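Local coordinates for probable aminotransferase (Pseudomonas aeruginosa, PDB 5YKT), which belongs to the class-III aminotransferase family and, as an assembly of two chains, holds 4'-deoxy-4'-aminopyridoxal-5'-phosphate in a pocket, at residues Gln134-Ala139 with Ala295-Ser300; Ala255-Glu260 with Phe281-Ala286. The protein carries 1 engineered substitution. All coordinates share one frame; numbering follows the deposited sequence.

How the contacts relate
Both contacts are buried pairs of neighbouring strands in one seven-stranded mixed sheet, and both reach PMP. Contact 1 joins the outermost strand, 132-136, to strand 295-299 in antiparallel fashion; contact 2 joins strands 255-259 and 281-284 in parallel, further inside the sheet. Strands 281-284 and 295-299 are themselves adjacent, Gly298 N lying 2.9 Å from Phe282 O, so the four strands follow one another without a gap. Their chemistry differs with position. Contact 1 borders the second subunit, pairs Trp297 with the Gln134 chain and meets the phosphate side of PMP through small residues, whereas contact 2 packs isoleucine, valine and phenylalanine and presents the Asp259 carboxylate to the pyridine nitrogen.

Contact 1. Residues Gln134-Ala139 with Ala295-Ser300; sequences QVTTSA and AVWGCS. With PMP (4'-deoxy-4'-aminopyridoxal-5'-phosphate), chain C.
Two pairs of backbone hydrogen bonds hold Gln134 to Trp297 and Thr136 to Ala295. In the first, Gln134 N gives to Trp297 O at 2.9 Å and Trp297 N returns to Gln134 O at 3.0 Å. In the second, Thr136 N gives to Ala295 O, and Ala295 N to Thr136 O at 3.1 Å. Thr136 O also accepts from Gln335 NE2. Val135 and Val296 form the non-hydrogen-bonded pair between them.

The strand 295-299 runs against both of its neighbours in an otherwise parallel sheet, the hallmark of the large domain of fold-type I enzymes that use pyridoxal phosphate. Strand 132-136 is the outermost of this sheet within the chain, and the second subunit lies beyond it.

Of the side-chain contacts, the chief one is a CH-pi contact: Gln134 CB sits over a face of the Trp297 indole, 4.0 Å from the centroid of its five-membered ring, while CG follows alongside CZ2. Bent at chi2 (-75°), the glutamine chain carries its amide away, with the amide plane 77° from the ring, and NE2 bonds to Ala45 O of the second subunit. Thr136 CG2 comes instead to the indole edge at CD1. On the other face of the sheet, Val135 CG2 and Val296 CG1 meet at 4.1 Å beside helix 333-346.

Polar side-chain contacts gather where the strand ends. Thr136 OG1 donates to Ser138 O at 2.8 Å, with Ala295 CB packed against Thr136 OG1 and Ser138 C. Ser138 is the N-cap residue of helix 139-154, its OG bonding to Asp141 N. At the phosphate end of the ligand, Ser138 CB lies 3.6 Å from PMP O2P and Ala139 CB 3.5 Å from PMP O4P.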
loop_
_atom_site.group_PDB
_atom_site.type_symbol
_atom_site.label_atom_id
_atom_site.label_comp_id
_atom_site.label_asym_id
_atom_site.label_seq_id
_atom_site.Cartn_x
_atom_site.Cartn_y
_atom_site.Cartn_z
ATOM N N GLN A 134 6.347 -0.158 -13.448
ATOM C CA GLN A 134 6.672 -0.648 -12.118
ATOM C C GLN A 134 5.360 -0.989 -11.422
ATOM O O GLN A 134 4.310 -0.502 -11.823
ATOM C CB GLN A 134 7.430 0.379 -11.279
ATOM C CG GLN A 134 8.852 0.676 -11.746
ATOM C CD GLN A 134 9.846 -0.393 -11.434
ATOM O OE1 GLN A 134 10.458 -0.375 -10.366
ATOM N NE2 GLN A 134 10.044 -1.320 -12.362
ATOM N N VAL A 135 5.453 -1.797 -10.378
ATOM C CA VAL A 135 4.293 -2.207 -9.599
ATOM C C VAL A 135 4.405 -1.676 -8.177
ATOM O O VAL A 135 5.496 -1.676 -7.594
ATOM C CB VAL A 135 4.180 -3.744 -9.558
ATOM C CG1 VAL A 135 2.951 -4.192 -8.786
ATOM C CG2 VAL A 135 4.139 -4.314 -10.957
ATOM N N THR A 136 3.273 -1.260 -7.597
ATOM C CA THR A 136 3.199 -0.858 -6.183
ATOM C C THR A 136 2.066 -1.628 -5.482
ATOM O O THR A 136 1.408 -2.459 -6.101
ATOM C CB THR A 136 2.934 0.645 -6.025
ATOM O OG1 THR A 136 1.609 0.919 -6.498
ATOM C CG2 THR A 136 3.941 1.459 -6.801
ATOM N N THR A 137 1.842 -1.357 -4.196
ATOM C CA THR A 137 0.737 -1.983 -3.484
ATOM C C THR A 137 -0.536 -1.132 -3.446
ATOM O O THR A 137 -1.530 -1.563 -2.871
ATOM C CB THR A 137 1.137 -2.418 -2.067
ATOM O OG1 THR A 137 1.641 -1.302 -1.336
ATOM C CG2 THR A 137 2.219 -3.496 -2.120
ATOM N N SER A 138 -0.517 0.050 -4.068
ATOM C CA SER A 138 -1.717 0.886 -4.143
ATOM C C SER A 138 -1.555 2.006 -5.165
ATOM O O SER A 138 -0.439 2.446 -5.455
ATOM C CB SER A 138 -2.045 1.523 -2.799
ATOM O OG SER A 138 -1.083 2.514 -2.457
ATOM N N ALA A 139 -2.680 2.496 -5.661
ATOM C CA ALA A 139 -2.650 3.652 -6.553
ATOM C C ALA A 139 -2.085 4.879 -5.845
ATOM O O ALA A 139 -1.363 5.665 -6.452
ATOM C CB ALA A 139 -4.036 3.954 -7.105
ATOM N N ALA A 295 -1.077 -1.735 -7.773
ATOM C CA ALA A 295 -1.218 -0.721 -8.804
ATOM C C ALA A 295 -0.029 -0.848 -9.710
ATOM O O ALA A 295 0.984 -1.459 -9.336
ATOM C CB ALA A 295 -1.275 0.679 -8.215
ATOM N N VAL A 296 -0.165 -0.293 -10.904
ATOM C CA VAL A 296 0.960 -0.149 -11.818
ATOM C C VAL A 296 1.114 1.297 -12.204
ATOM O O VAL A 296 0.145 2.072 -12.199
ATOM C CB VAL A 296 0.831 -1.011 -13.076
ATOM C CG1 VAL A 296 0.865 -2.479 -12.700
ATOM C CG2 VAL A 296 -0.416 -0.667 -13.886
ATOM N N TRP A 297 2.338 1.669 -12.548
ATOM C CA TRP A 297 2.563 2.926 -13.200
ATOM C C TRP A 297 3.550 2.726 -14.318
ATOM O O TRP A 297 4.436 1.869 -14.233
ATOM C CB TRP A 297 2.999 4.036 -12.259
ATOM C CG TRP A 297 4.286 3.874 -11.552
ATOM C CD1 TRP A 297 4.492 3.323 -10.330
ATOM C CD2 TRP A 297 5.566 4.298 -12.031
ATOM N NE1 TRP A 297 5.823 3.394 -9.999
ATOM C CE2 TRP A 297 6.502 3.982 -11.034
ATOM C CE3 TRP A 297 6.012 4.915 -13.219
ATOM C CZ2 TRP A 297 7.867 4.253 -11.173
ATOM C CZ3 TRP A 297 7.365 5.205 -13.349
ATOM C CH2 TRP A 297 8.277 4.866 -12.334
ATOM N N GLY A 298 3.346 3.504 -15.375
ATOM C CA GLY A 298 4.192 3.437 -16.545
ATOM C C GLY A 298 4.681 4.788 -16.975
ATOM O O GLY A 298 4.109 5.793 -16.593
ATOM N N CYS A 299 5.745 4.814 -17.769
ATOM C CA CYS A 299 6.278 6.081 -18.246
ATOM C C CYS A 299 6.833 5.960 -19.642
ATOM O O CYS A 299 7.143 4.859 -20.120
ATOM C CB CYS A 299 7.335 6.636 -17.283
ATOM S SG CYS A 299 8.867 5.712 -17.215
ATOM N N SER A 300 6.934 7.097 -20.308
ATOM C CA SER A 300 7.493 7.157 -21.637
ATOM C C SER A 300 8.991 6.867 -21.615
ATOM O O SER A 300 9.642 6.980 -20.561
ATOM C CB SER A 300 7.284 8.535 -22.246
ATOM O OG SER A 300 8.057 9.503 -21.549
HETATM N N1 PMP C . -6.615 7.745 -7.844
HETATM C C2 PMP C . -7.946 7.882 -8.021
HETATM C C2A PMP C . -8.508 8.591 -9.223
HETATM C C3 PMP C . -8.863 7.285 -7.043
HETATM O O3 PMP C . -10.205 7.395 -7.175
HETATM C C4 PMP C . -8.324 6.588 -5.870
HETATM C C4A PMP C . -9.271 5.989 -4.870
HETATM N N4A PMP C . -10.232 5.135 -5.556
HETATM C C5 PMP C . -6.852 6.511 -5.787
HETATM C C6 PMP C . -6.083 7.111 -6.775
HETATM C C5A PMP C . -6.192 5.845 -4.605
HETATM O O4P PMP C . -6.410 4.441 -4.611
HETATM P P PMP C . -6.117 3.662 -3.237
HETATM O O1P PMP C . -7.131 4.096 -2.239
HETATM O O2P PMP C . -4.681 4.030 -2.911
HETATM O O3P PMP C . -6.297 2.224 -3.626
#

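Contact 2. Residues Ala255-Glu260 with Phe281-Ala286; sequences ALIIDE and FFVLGA. Engineered in segment 281-286: Ala286 (natural residue Lys). With PMP (4'-deoxy-4'-aminopyridoxal-5'-phosphate), chain C.
Glu260 N donates to Val283 O at 2.8 Å, the last rung of a parallel ladder. Before it, Val283 N bonds to Ile258 O, Ile258 N to Phe281 O (2.9 Å, 174° at the hydrogen) and Phe281 N to Leu256 O. The strand 281-284 thus gives and takes in alternation.

At the C-terminal end of strand 255-259, Asp259 OD2 lies 2.7 Å from PMP N1. CG stands anti to the backbone N (chi1 -180°), which carries the carboxylate to the ligand ring. His167 ND1 and Asn143 ND2 bond to OD2, and Thr261 OG1 bonds to OD1, so both carboxylate oxygens are held.

The Glu260 side chain lies against the Phe282 ring. Its CG is 3.5 Å from Phe282 CE2, and its carboxylate plane is inclined 49° to the phenyl ring, which OE2 approaches obliquely. Thr263 OG1 and the backbone N atoms of Tyr271 and Ser272 satisfy the buried oxygens. Leu284 CD1 reaches across to 3.5 Å from Glu260 O.

On the Asp259 face the packing is apolar. Ile257 CG2 touches both Phe281 CB and Val283 CG2, each at 4.0 Å, with the side chains crossing at a slant. Ala255 CB lies at the edge of the Phe281 ring, 3.8 Å from CE1. Helix 139-154 lies against this face, and Trp297 of the adjoining strand borders Phe281 and Val283.

Strand 255-259, helix 270-275 and strand 281-284 make a beta-alpha-beta unit within the central sheet, and a strand-end aspartate facing the pyridine nitrogen is a signature of fold-type I enzymes that use pyridoxal phosphate.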
loop_
_atom_site.group_PDB
_atom_site.type_symbol
_atom_site.label_atom_id
_atom_site.label_comp_id
_atom_site.label_asym_id
_atom_site.label_seq_id
_atom_site.Cartn_x
_atom_site.Cartn_y
_atom_site.Cartn_z
ATOM N N ALA A 255 6.048 17.198 -16.437
ATOM C CA ALA A 255 5.502 15.838 -16.592
ATOM C C ALA A 255 3.982 15.854 -16.482
ATOM O O ALA A 255 3.437 16.468 -15.565
ATOM C CB ALA A 255 6.071 14.927 -15.527
ATOM N N LEU A 256 3.312 15.163 -17.391
ATOM C CA LEU A 256 1.879 14.972 -17.328
ATOM C C LEU A 256 1.570 13.551 -16.844
ATOM O O LEU A 256 1.834 12.573 -17.571
ATOM C CB LEU A 256 1.270 15.219 -18.711
ATOM C CG LEU A 256 -0.227 14.962 -18.856
ATOM C CD1 LEU A 256 -1.015 15.844 -17.904
ATOM C CD2 LEU A 256 -0.676 15.159 -20.296
ATOM N N ILE A 257 0.992 13.452 -15.640
ATOM C CA ILE A 257 0.663 12.174 -15.011
ATOM C C ILE A 257 -0.850 11.990 -15.103
ATOM O O ILE A 257 -1.620 12.782 -14.532
ATOM C CB ILE A 257 1.066 12.119 -13.526
ATOM C CG1 ILE A 257 2.534 12.533 -13.303
ATOM C CG2 ILE A 257 0.809 10.716 -12.964
ATOM C CD1 ILE A 257 2.805 12.949 -11.870
ATOM N N ILE A 258 -1.267 10.941 -15.807
ATOM C CA ILE A 258 -2.690 10.640 -15.994
ATOM C C ILE A 258 -3.049 9.451 -15.083
ATOM O O ILE A 258 -2.547 8.337 -15.260
ATOM C CB ILE A 258 -2.996 10.351 -17.464
ATOM C CG1 ILE A 258 -2.663 11.576 -18.348
ATOM C CG2 ILE A 258 -4.439 9.927 -17.647
ATOM C CD1 ILE A 258 -3.511 12.787 -18.076
ATOM N N ASP A 259 -3.968 9.695 -14.152
ATOM C CA ASP A 259 -4.399 8.706 -13.161
ATOM C C ASP A 259 -5.733 8.103 -13.612
ATOM O O ASP A 259 -6.775 8.791 -13.587
ATOM C CB ASP A 259 -4.521 9.400 -11.810
ATOM C CG ASP A 259 -4.958 8.483 -10.680
ATOM O OD1 ASP A 259 -5.332 7.308 -10.916
ATOM O OD2 ASP A 259 -4.944 8.965 -9.524
ATOM N N GLU A 260 -5.685 6.838 -14.030
ATOM C CA GLU A 260 -6.825 6.131 -14.603
ATOM C C GLU A 260 -7.443 5.100 -13.657
ATOM O O GLU A 260 -8.184 4.212 -14.087
ATOM C CB GLU A 260 -6.423 5.485 -15.928
ATOM C CG GLU A 260 -6.093 6.529 -16.990
ATOM C CD GLU A 260 -6.925 6.398 -18.253
ATOM O OE1 GLU A 260 -8.118 6.024 -18.164
ATOM O OE2 GLU A 260 -6.394 6.735 -19.323
ATOM N N PHE A 281 3.382 9.889 -17.740
ATOM C CA PHE A 281 3.224 8.821 -16.762
ATOM C C PHE A 281 1.753 8.418 -16.732
ATOM O O PHE A 281 0.881 9.258 -16.913
ATOM C CB PHE A 281 3.623 9.270 -15.364
ATOM C CG PHE A 281 5.076 9.608 -15.210
ATOM C CD1 PHE A 281 5.540 10.879 -15.483
ATOM C CD2 PHE A 281 5.962 8.654 -14.723
ATOM C CE1 PHE A 281 6.886 11.182 -15.313
ATOM C CE2 PHE A 281 7.314 8.967 -14.532
ATOM C CZ PHE A 281 7.760 10.225 -14.841
ATOM N N PHE A 282 1.510 7.154 -16.459
ATOM C CA PHE A 282 0.175 6.567 -16.445
ATOM C C PHE A 282 0.044 5.744 -15.187
ATOM O O PHE A 282 0.890 4.906 -14.939
ATOM C CB PHE A 282 0.007 5.698 -17.685
ATOM C CG PHE A 282 -1.321 5.025 -17.807
ATOM C CD1 PHE A 282 -1.540 3.772 -17.229
ATOM C CD2 PHE A 282 -2.319 5.574 -18.607
ATOM C CE1 PHE A 282 -2.757 3.135 -17.371
ATOM C CE2 PHE A 282 -3.525 4.913 -18.777
ATOM C CZ PHE A 282 -3.742 3.698 -18.156
ATOM N N VAL A 283 -1.008 5.977 -14.398
ATOM C CA VAL A 283 -1.206 5.291 -13.110
ATOM C C VAL A 283 -2.520 4.509 -13.155
ATOM O O VAL A 283 -3.544 5.041 -13.572
ATOM C CB VAL A 283 -1.205 6.288 -11.933
ATOM C CG1 VAL A 283 -1.636 5.617 -10.624
ATOM C CG2 VAL A 283 0.174 6.903 -11.773
ATOM N N LEU A 284 -2.491 3.249 -12.725
ATOM C CA LEU A 284 -3.697 2.433 -12.649
ATOM C C LEU A 284 -3.699 1.607 -11.380
ATOM O O LEU A 284 -2.768 0.873 -11.137
ATOM C CB LEU A 284 -3.771 1.547 -13.880
ATOM C CG LEU A 284 -4.962 0.605 -13.981
ATOM C CD1 LEU A 284 -6.297 1.325 -13.860
ATOM C CD2 LEU A 284 -4.872 -0.158 -15.291
ATOM N N GLY A 285 -4.781 1.675 -10.606
ATOM C CA GLY A 285 -4.925 0.971 -9.331
ATOM C C GLY A 285 -5.396 -0.479 -9.328
ATOM O O GLY A 285 -5.199 -1.231 -10.290
ATOM N N ALA A 286 -6.009 -0.891 -8.219
ATOM C CA ALA A 286 -6.087 -2.318 -7.880
ATOM C C ALA A 286 -7.148 -3.143 -8.583
ATOM O O ALA A 286 -7.134 -4.362 -8.434
ATOM C CB ALA A 286 -6.222 -2.481 -6.376
HETATM N N1 PMP C . -6.615 7.745 -7.844
HETATM C C2 PMP C . -7.946 7.882 -8.021
HETATM C C2A PMP C . -8.508 8.591 -9.223
HETATM C C3 PMP C . -8.863 7.285 -7.043
HETATM O O3 PMP C . -10.205 7.395 -7.175
HETATM C C4 PMP C . -8.324 6.588 -5.870
HETATM C C4A PMP C . -9.271 5.989 -4.870
HETATM N N4A PMP C . -10.232 5.135 -5.556
HETATM C C5 PMP C . -6.852 6.511 -5.787
HETATM C C6 PMP C . -6.083 7.111 -6.775
HETATM C C5A PMP C . -6.192 5.845 -4.605
HETATM O O4P PMP C . -6.410 4.441 -4.611
HETATM P P PMP C . -6.117 3.662 -3.237
HETATM O O1P PMP C . -7.131 4.096 -2.239
HETATM O O2P PMP C . -4.681 4.030 -2.911
HETATM O O3P PMP C . -6.297 2.224 -3.626
#